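Local coordinates for Hit-like protein involved in cell-cycle regulation (Bartonella henselae, PDB 3LB5) that probably binds nucleotides and hydrolyses nucleoside phosphoramidate-type substrates, as other histidine-triad proteins of the HINT branch do, at residues Val45-Asp49 and Asp50-Phe54; Pro86-Lys89 and Ala90-Lys93. One frame throughout, in Å; residues are numbered along the deposited sequence.

Interaction 1: Val45-Asp49 and Asp50-Phe54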
# COMPACT_ATOMS: atom_id res chain seq x y z
N VAL B 45 -7.35 -6.82 -16.16
CA VAL B 45 -7.26 -8.19 -15.69
C VAL B 45 -8.46 -8.58 -14.80
O VAL B 45 -8.81 -9.75 -14.71
CB VAL B 45 -5.92 -8.49 -14.97
CG1 VAL B 45 -4.74 -8.30 -15.93
CG2 VAL B 45 -5.71 -7.62 -13.75
N TYR B 46 -9.09 -7.60 -14.17
CA TYR B 46 -10.18 -7.86 -13.24
C TYR B 46 -10.99 -6.58 -13.08
O TYR B 46 -10.45 -5.47 -13.20
CB TYR B 46 -9.64 -8.35 -11.86
CG TYR B 46 -10.68 -8.42 -10.74
CD1 TYR B 46 -11.57 -9.48 -10.65
CD2 TYR B 46 -10.74 -7.42 -9.76
CE1 TYR B 46 -12.52 -9.55 -9.64
CE2 TYR B 46 -11.71 -7.47 -8.74
CZ TYR B 46 -12.59 -8.54 -8.68
OH TYR B 46 -13.54 -8.63 -7.68
N GLU B 47 -12.28 -6.74 -12.83
CA GLU B 47 -13.20 -5.63 -12.67
C GLU B 47 -14.44 -6.10 -11.89
O GLU B 47 -14.91 -7.20 -12.10
CB GLU B 47 -13.59 -5.12 -14.07
CG GLU B 47 -14.44 -3.87 -14.09
CD GLU B 47 -14.70 -3.34 -15.50
OE1 GLU B 47 -15.53 -2.42 -15.59
OE2 GLU B 47 -14.07 -3.80 -16.48
N ASP B 48 -14.90 -5.28 -10.96
CA ASP B 48 -16.22 -5.46 -10.37
C ASP B 48 -16.93 -4.10 -10.35
O ASP B 48 -16.49 -3.19 -11.04
CB ASP B 48 -16.12 -6.14 -8.99
CG ASP B 48 -15.34 -5.33 -7.96
OD1 ASP B 48 -15.25 -4.08 -8.05
OD2 ASP B 48 -14.83 -5.98 -7.00
N ASP B 49 -18.01 -3.96 -9.58
CA ASP B 49 -18.75 -2.70 -9.56
C ASP B 49 -17.92 -1.51 -9.07
O ASP B 49 -18.23 -0.34 -9.39
CB ASP B 49 -20.00 -2.85 -8.71
CG ASP B 49 -21.17 -3.47 -9.48
OD1 ASP B 49 -21.29 -3.26 -10.72
OD2 ASP B 49 -21.99 -4.16 -8.83
N ASP B 50 -16.85 -1.80 -8.33
CA ASP B 50 -16.13 -0.76 -7.59
C ASP B 50 -14.69 -0.53 -8.05
O ASP B 50 -14.11 0.49 -7.73
CB ASP B 50 -16.16 -1.07 -6.10
CG ASP B 50 -17.57 -1.05 -5.53
OD1 ASP B 50 -18.31 -0.12 -5.83
OD2 ASP B 50 -17.97 -1.98 -4.80
N VAL B 51 -14.10 -1.48 -8.76
CA VAL B 51 -12.67 -1.33 -9.07
C VAL B 51 -12.32 -1.87 -10.43
O VAL B 51 -13.04 -2.70 -11.00
CB VAL B 51 -11.74 -2.07 -8.04
CG1 VAL B 51 -12.12 -1.76 -6.60
CG2 VAL B 51 -11.75 -3.56 -8.27
N ILE B 52 -11.16 -1.44 -10.92
CA ILE B 52 -10.60 -1.97 -12.13
C ILE B 52 -9.16 -2.27 -11.83
O ILE B 52 -8.48 -1.46 -11.22
CB ILE B 52 -10.64 -0.96 -13.29
CG1 ILE B 52 -12.07 -0.47 -13.55
CG2 ILE B 52 -10.12 -1.63 -14.56
CD1 ILE B 52 -12.11 0.74 -14.50
N ALA B 53 -8.71 -3.44 -12.26
CA ALA B 53 -7.30 -3.81 -12.19
C ALA B 53 -6.79 -3.98 -13.60
O ALA B 53 -7.43 -4.65 -14.42
CB ALA B 53 -7.09 -5.11 -11.37
N PHE B 54 -5.63 -3.40 -13.89
CA PHE B 54 -5.18 -3.30 -15.26
C PHE B 54 -3.64 -3.21 -15.28
O PHE B 54 -3.01 -2.89 -14.27
CB PHE B 54 -5.84 -2.09 -15.97
CG PHE B 54 -5.52 -0.75 -15.34
CD1 PHE B 54 -4.47 0.04 -15.83
CD2 PHE B 54 -6.28 -0.27 -14.26
CE1 PHE B 54 -4.17 1.30 -15.26
CE2 PHE B 54 -5.97 0.99 -13.67
CZ PHE B 54 -4.91 1.78 -14.18
O HOH W 1 -17.11 -4.65 -4.86
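The beta hairpin that opens the antiparallel sheet of this HIT domain begins with a classic beta bulge, in which Val45 and Tyr46 both face Ala53. Ala53 O accepts from Val45 N at 2.8 Å, while the bond it receives from Tyr46 N is long and weak. Ala53 N answers with a nearly straight bond to Tyr46 O (2.8 Å, 172° at the hydrogen). Beyond this hydrogen-bonded pair comes the non-hydrogen-bonded pair Glu47 and Ile52, whose side chains run alongside each other in the same direction. Glu47 reaches on to salt bridges with Lys70 and Arg44, whereas Ile52 packs on helix 31-36.

The hairpin closes at Asp48 to Val51. Asp48 N bonds to Val51 O, and the Asp48 carboxylate turns back over the bend: with chi1 at 62°, CG sits between the backbone N and the carbonyl carbon, which brings OD1 to two successive amides. Val51 N lies 2.9 Å from Asp48 OD1, nearly in line with the C-O bond, though its N-H is bent to the oxygen. Asp50 N comes in straighter, 2.8 Å from Asp48 OD1, on the anti side and from the other face of the carboxylate plane. Two donors thus grip one oxygen and limit the carboxylate's rotation. A water donates to Asp50 OD2 and, weakly, to the other oxygen, Asp48 OD2.

Tyr46 and Ala53 share the opposite side of the sheet from Glu47. The tyrosine CG stands anti to the backbone N (chi1 170°), and the ring extends along the hairpin until Tyr46 CE2 lies 3.9 Å from Val51 CG2, a methyl that approaches obliquely. At the bulge, Val45 CG2 rests 3.7 Å from Ala53 CB, and Val45 also touches Ala154 and Ile157 of helix 147-160.

Interaction 2: Pro86-Lys89 and Ala90-Lys93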
# COMPACT_ATOMS: atom_id res chain seq x y z
N PRO B 86 -13.59 -2.30 -0.94
CA PRO B 86 -13.44 -3.07 -2.18
C PRO B 86 -12.08 -2.89 -2.84
O PRO B 86 -11.62 -3.80 -3.53
CB PRO B 86 -14.57 -2.54 -3.08
CG PRO B 86 -14.92 -1.24 -2.52
CD PRO B 86 -14.76 -1.41 -1.02
N VAL B 87 -11.43 -1.75 -2.65
CA VAL B 87 -10.07 -1.55 -3.21
C VAL B 87 -9.07 -2.52 -2.59
O VAL B 87 -8.38 -3.24 -3.30
CB VAL B 87 -9.58 -0.08 -3.11
CG1 VAL B 87 -8.06 0.06 -3.43
CG2 VAL B 87 -10.42 0.82 -4.10
N ILE B 88 -9.04 -2.58 -1.26
CA ILE B 88 -8.04 -3.41 -0.59
C ILE B 88 -8.32 -4.90 -0.82
O ILE B 88 -7.38 -5.69 -0.95
CB ILE B 88 -7.90 -3.05 0.92
CG1 ILE B 88 -6.54 -3.55 1.44
CG2 ILE B 88 -9.04 -3.64 1.76
CD1 ILE B 88 -5.34 -2.96 0.74
N LYS B 89 -9.59 -5.28 -0.87
CA LYS B 89 -9.96 -6.65 -1.22
C LYS B 89 -9.38 -7.06 -2.58
O LYS B 89 -8.82 -8.16 -2.74
CB LYS B 89 -11.47 -6.84 -1.18
CG LYS B 89 -11.99 -8.08 -1.91
CD LYS B 89 -13.40 -8.49 -1.44
CE LYS B 89 -14.45 -7.51 -1.94
NZ LYS B 89 -15.83 -8.00 -1.59
N ALA B 90 -9.51 -6.16 -3.55
CA ALA B 90 -9.03 -6.41 -4.90
C ALA B 90 -7.49 -6.37 -4.93
O ALA B 90 -6.85 -7.15 -5.64
CB ALA B 90 -9.64 -5.38 -5.86
N VAL B 91 -6.89 -5.47 -4.16
CA VAL B 91 -5.41 -5.47 -4.01
C VAL B 91 -4.91 -6.84 -3.48
O VAL B 91 -3.89 -7.35 -3.95
CB VAL B 91 -4.95 -4.34 -3.06
CG1 VAL B 91 -3.45 -4.45 -2.71
CG2 VAL B 91 -5.25 -2.96 -3.67
N GLN B 92 -5.60 -7.42 -2.51
CA GLN B 92 -5.21 -8.73 -1.99
C GLN B 92 -5.42 -9.81 -3.06
O GLN B 92 -4.55 -10.66 -3.28
CB GLN B 92 -5.97 -9.09 -0.72
CG GLN B 92 -5.72 -10.53 -0.29
CD GLN B 92 -6.59 -10.96 0.85
OE1 GLN B 92 -7.83 -10.87 0.79
NE2 GLN B 92 -5.96 -11.46 1.91
N LYS B 93 -6.56 -9.76 -3.73
CA LYS B 93 -6.89 -10.74 -4.77
C LYS B 93 -5.85 -10.68 -5.89
O LYS B 93 -5.41 -11.72 -6.37
CB LYS B 93 -8.29 -10.49 -5.31
CG LYS B 93 -8.88 -11.62 -6.15
CD LYS B 93 -10.24 -11.16 -6.73
CE LYS B 93 -10.92 -12.27 -7.52
NZ LYS B 93 -11.26 -13.48 -6.72
O HOH W 2 -9.30 -10.45 -1.48
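Pro86-Lys89 and Ala90-Lys93 are consecutive turns of one helix, kinked at Pro86, whose nitrogen has no bond to the turn before, and are tied by four successive i to i+4 backbone bonds. The first, Ala90 N to Pro86 O, is the longest at 3.2 Å, its donor standing above the carbonyl plane. Val91 N follows, reaching Val87 O at 2.8 Å nearly in line with the C=O bond. Gln92 N bonds to Ile88 O, and Lys93 N to Lys89 O.

Val91 is met by two side chains from the preceding turn. Val91 CG2 lies 4.1 Å from Val87 CG1, and Ile88 CD1 comes equally close to Val91 CB. Ile88 CG1 is anti to the backbone N, and a chi2 of 60° then folds CD1 forward along the helix towards Val91.

These residues belong to helix 81-101 of the HIT domain, which is packed between its own sheet and the second subunit. Val87 and Val91 rest on Phe126 in strand 126-131, while Ile88 and Gln92 pack against Leu84 of the second subunit.

Water joins the backbone to this interface: one molecule donates to Lys89 O and to Gln92 OE1, each at 2.7 Å. Lys89 O therefore accepts both the helical N-H and the water. The amide of Gln92 is held further by the second subunit, where NE2 donates to Ala79 O and Leu76 O and OE1 bonds with Thr81 OG1.

Interaction 2 lies across the sheet face that carries Tyr46, Val51 and Ala53 of interaction 1, their centres about 10 Å apart. The hairpin and helix touch at several points: Val51 CG2 packs 3.7 Å from Ala90 CB, Asp50 CB is equally far from Pro86 CB, and Tyr46 CE1 comes within 3.8 Å of Lys93 CE. Val51 thus belongs to both the hairpin and its contact with the helix. Phe54, at the far end of interaction 1, has its side chain about 4 Å from the bound unknown ligand and stacks edge-to-face with Phe32. No other protein chain of the assembly touches Val45-Phe54, so of the two contacts only interaction 2 reaches the dimer interface.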